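Local coordinates for protein lipopolysaccharide heptosyltransferase 2 (PDB 1PSW) that catalyses the transfer of the second heptose from ADP-L-glycero-beta-D-manno-heptose to the heptosyl-Kdo2-lipid A module during assembly of the lipopolysaccharide core, at residues T106-E111 against R121-E126. Residues are numbered along the deposited sequence; the frame is centred on the assembly and turned at random.
Sequences TGWRGE and RVLDKE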
loop_
_atom_site.group_PDB
_atom_site.type_symbol
_atom_site.label_atom_id
_atom_site.label_comp_id
_atom_site.label_asym_id
_atom_site.label_seq_id
_atom_site.Cartn_x
_atom_site.Cartn_y
_atom_site.Cartn_z
ATOM N N THR A 106 -1.458 -14.338 -18.120
ATOM C CA THR A 106 -1.091 -12.972 -18.504
ATOM C C THR A 106 -0.152 -12.243 -17.545
ATOM O O THR A 106 -0.161 -12.488 -16.340
ATOM C CB THR A 106 -2.353 -12.100 -18.650
ATOM O OG1 THR A 106 -3.307 -12.772 -19.481
ATOM C CG2 THR A 106 -2.000 -10.750 -19.267
ATOM N N GLY A 107 0.642 -11.326 -18.095
ATOM C CA GLY A 107 1.566 -10.549 -17.288
ATOM C C GLY A 107 2.574 -9.802 -18.136
ATOM O O GLY A 107 2.782 -10.145 -19.300
ATOM N N TRP A 108 3.190 -8.765 -17.574
ATOM C CA TRP A 108 4.193 -8.023 -18.331
ATOM C C TRP A 108 5.404 -8.934 -18.483
ATOM O O TRP A 108 5.635 -9.812 -17.655
ATOM C CB TRP A 108 4.578 -6.727 -17.614
ATOM C CG TRP A 108 3.433 -5.767 -17.514
ATOM C CD1 TRP A 108 2.602 -5.583 -16.445
ATOM C CD2 TRP A 108 2.958 -4.892 -18.548
ATOM N NE1 TRP A 108 1.639 -4.647 -16.749
ATOM C CE2 TRP A 108 1.834 -4.209 -18.033
ATOM C CE3 TRP A 108 3.375 -4.619 -19.862
ATOM C CZ2 TRP A 108 1.119 -3.274 -18.781
ATOM C CZ3 TRP A 108 2.661 -3.683 -20.608
ATOM C CH2 TRP A 108 1.545 -3.023 -20.063
ATOM N N ARG A 109 6.168 -8.730 -19.546
ATOM C CA ARG A 109 7.336 -9.559 -19.814
ATOM C C ARG A 109 8.253 -9.767 -18.611
ATOM O O ARG A 109 8.684 -10.888 -18.350
ATOM C CB ARG A 109 8.128 -8.976 -20.985
ATOM C CG ARG A 109 9.237 -9.878 -21.497
ATOM C CD ARG A 109 9.768 -9.376 -22.829
ATOM N NE ARG A 109 10.363 -8.046 -22.729
ATOM C CZ ARG A 109 10.809 -7.353 -23.772
ATOM N NH1 ARG A 109 10.722 -7.869 -24.990
ATOM N NH2 ARG A 109 11.342 -6.151 -23.598
ATOM N N GLY A 110 8.552 -8.702 -17.875
ATOM C CA GLY A 110 9.421 -8.839 -16.716
ATOM C C GLY A 110 10.747 -9.493 -17.065
ATOM O O GLY A 110 11.429 -9.050 -17.987
ATOM N N GLU A 111 11.117 -10.548 -16.339
ATOM C CA GLU A 111 12.370 -11.251 -16.600
ATOM C C GLU A 111 12.226 -12.279 -17.715
ATOM O O GLU A 111 12.396 -13.478 -17.489
ATOM C CB GLU A 111 12.868 -11.967 -15.345
ATOM C CG GLU A 111 12.973 -11.097 -14.113
ATOM C CD GLU A 111 13.732 -11.784 -12.988
ATOM O OE1 GLU A 111 13.563 -13.012 -12.810
ATOM O OE2 GLU A 111 14.486 -11.090 -12.272
ATOM N N ARG A 121 2.995 -9.224 -22.241
ATOM C CA ARG A 121 2.770 -7.843 -22.652
ATOM C C ARG A 121 4.111 -7.113 -22.599
ATOM O O ARG A 121 4.786 -7.129 -21.572
ATOM C CB ARG A 121 1.769 -7.164 -21.705
ATOM C CG ARG A 121 0.466 -7.934 -21.462
ATOM C CD ARG A 121 -0.348 -8.101 -22.735
ATOM N NE ARG A 121 -1.623 -8.788 -22.505
ATOM C CZ ARG A 121 -2.679 -8.244 -21.904
ATOM N NH1 ARG A 121 -2.630 -6.992 -21.462
ATOM N NH2 ARG A 121 -3.792 -8.950 -21.755
ATOM N N VAL A 122 4.501 -6.486 -23.706
ATOM C CA VAL A 122 5.767 -5.755 -23.754
ATOM C C VAL A 122 5.520 -4.361 -23.198
ATOM O O VAL A 122 4.698 -3.608 -23.722
ATOM C CB VAL A 122 6.305 -5.618 -25.195
ATOM C CG1 VAL A 122 7.703 -5.030 -25.166
ATOM C CG2 VAL A 122 6.305 -6.970 -25.882
ATOM N N LEU A 123 6.251 -4.024 -22.143
ATOM C CA LEU A 123 6.098 -2.744 -21.473
ATOM C C LEU A 123 6.847 -1.558 -22.071
ATOM O O LEU A 123 8.052 -1.613 -22.307
ATOM C CB LEU A 123 6.492 -2.901 -20.001
ATOM C CG LEU A 123 6.418 -1.658 -19.112
ATOM C CD1 LEU A 123 4.995 -1.121 -19.099
ATOM C CD2 LEU A 123 6.875 -2.009 -17.703
ATOM N N ASP A 124 6.105 -0.482 -22.308
ATOM C CA ASP A 124 6.650 0.764 -22.836
ATOM C C ASP A 124 6.480 1.739 -21.669
ATOM O O ASP A 124 5.409 2.317 -21.488
ATOM C CB ASP A 124 5.827 1.238 -24.038
ATOM C CG ASP A 124 6.406 2.479 -24.696
ATOM O OD1 ASP A 124 6.964 3.335 -23.978
ATOM O OD2 ASP A 124 6.293 2.612 -25.931
ATOM N N LYS A 125 7.535 1.903 -20.877
ATOM C CA LYS A 125 7.499 2.770 -19.702
ATOM C C LYS A 125 6.923 4.164 -19.929
ATOM O O LYS A 125 6.270 4.724 -19.045
ATOM C CB LYS A 125 8.898 2.881 -19.092
ATOM C CG LYS A 125 9.416 1.553 -18.561
ATOM C CD LYS A 125 10.712 1.704 -17.784
ATOM C CE LYS A 125 11.106 0.374 -17.155
ATOM N NZ LYS A 125 12.271 0.501 -16.236
ATOM N N GLU A 126 7.159 4.722 -21.109
ATOM C CA GLU A 126 6.656 6.050 -21.425
ATOM C C GLU A 126 5.168 6.029 -21.746
ATOM O O GLU A 126 4.477 7.033 -21.582
ATOM C CB GLU A 126 7.434 6.644 -22.598
ATOM C CG GLU A 126 8.914 6.848 -22.304
ATOM C CD GLU A 126 9.633 7.649 -23.374
ATOM O OE1 GLU A 126 9.642 7.210 -24.544
ATOM O OE2 GLU A 126 10.189 8.719 -23.042
#
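With CG anti to its carbonyl carbon (chi1 -64°), Trp108 starts its indole on the sheet face it shares with the Arg121 side chain; Leu123, with CG anti to its backbone N (chi1 179°), meets the ring from the other side. The six-membered ring, at CE3 and CZ3, lies between Arg121 CB and the Leu123 side chain. CB of Arg121 lies 3.4 Å above one face, near the rim. On the opposite face, CD1 of Leu123 makes a CH-pi contact, 4.0 Å from the centroid of the six-membered ring. Atom CZ3 of Trp108 also comes within 3.7 Å of Val122 O, at the ring edge. Arg134 O accepts a hydrogen bond from Trp108 NE1.

The backbones pair through one parallel bridge, Trp108 with Arg121. Arg121 N donates to Gly107 O at 3.1 Å, and Arg109 N donates to Arg121 O at 2.9 Å. This joins strand 104-108 to 119-121, the edge strand of the N-terminal Rossmann-like domain of a GT-B glycosyltransferase. Beyond Arg121 the chain leaves the sheet as a loop leading to helix 131-137.

Thr106 CG2 sits over one face of the Arg121 guanidinium, toward its rim, 3.6 Å from NH2. Asp119 forms a salt bridge with that NH2 and hydrogen-bonds Thr106 OG1; Tyr140 O also accepts from NH2. CG1 of Val122 rests over the Arg109 guanidinium, whose NH1 is hydrogen-bonded to Tyr114 OH.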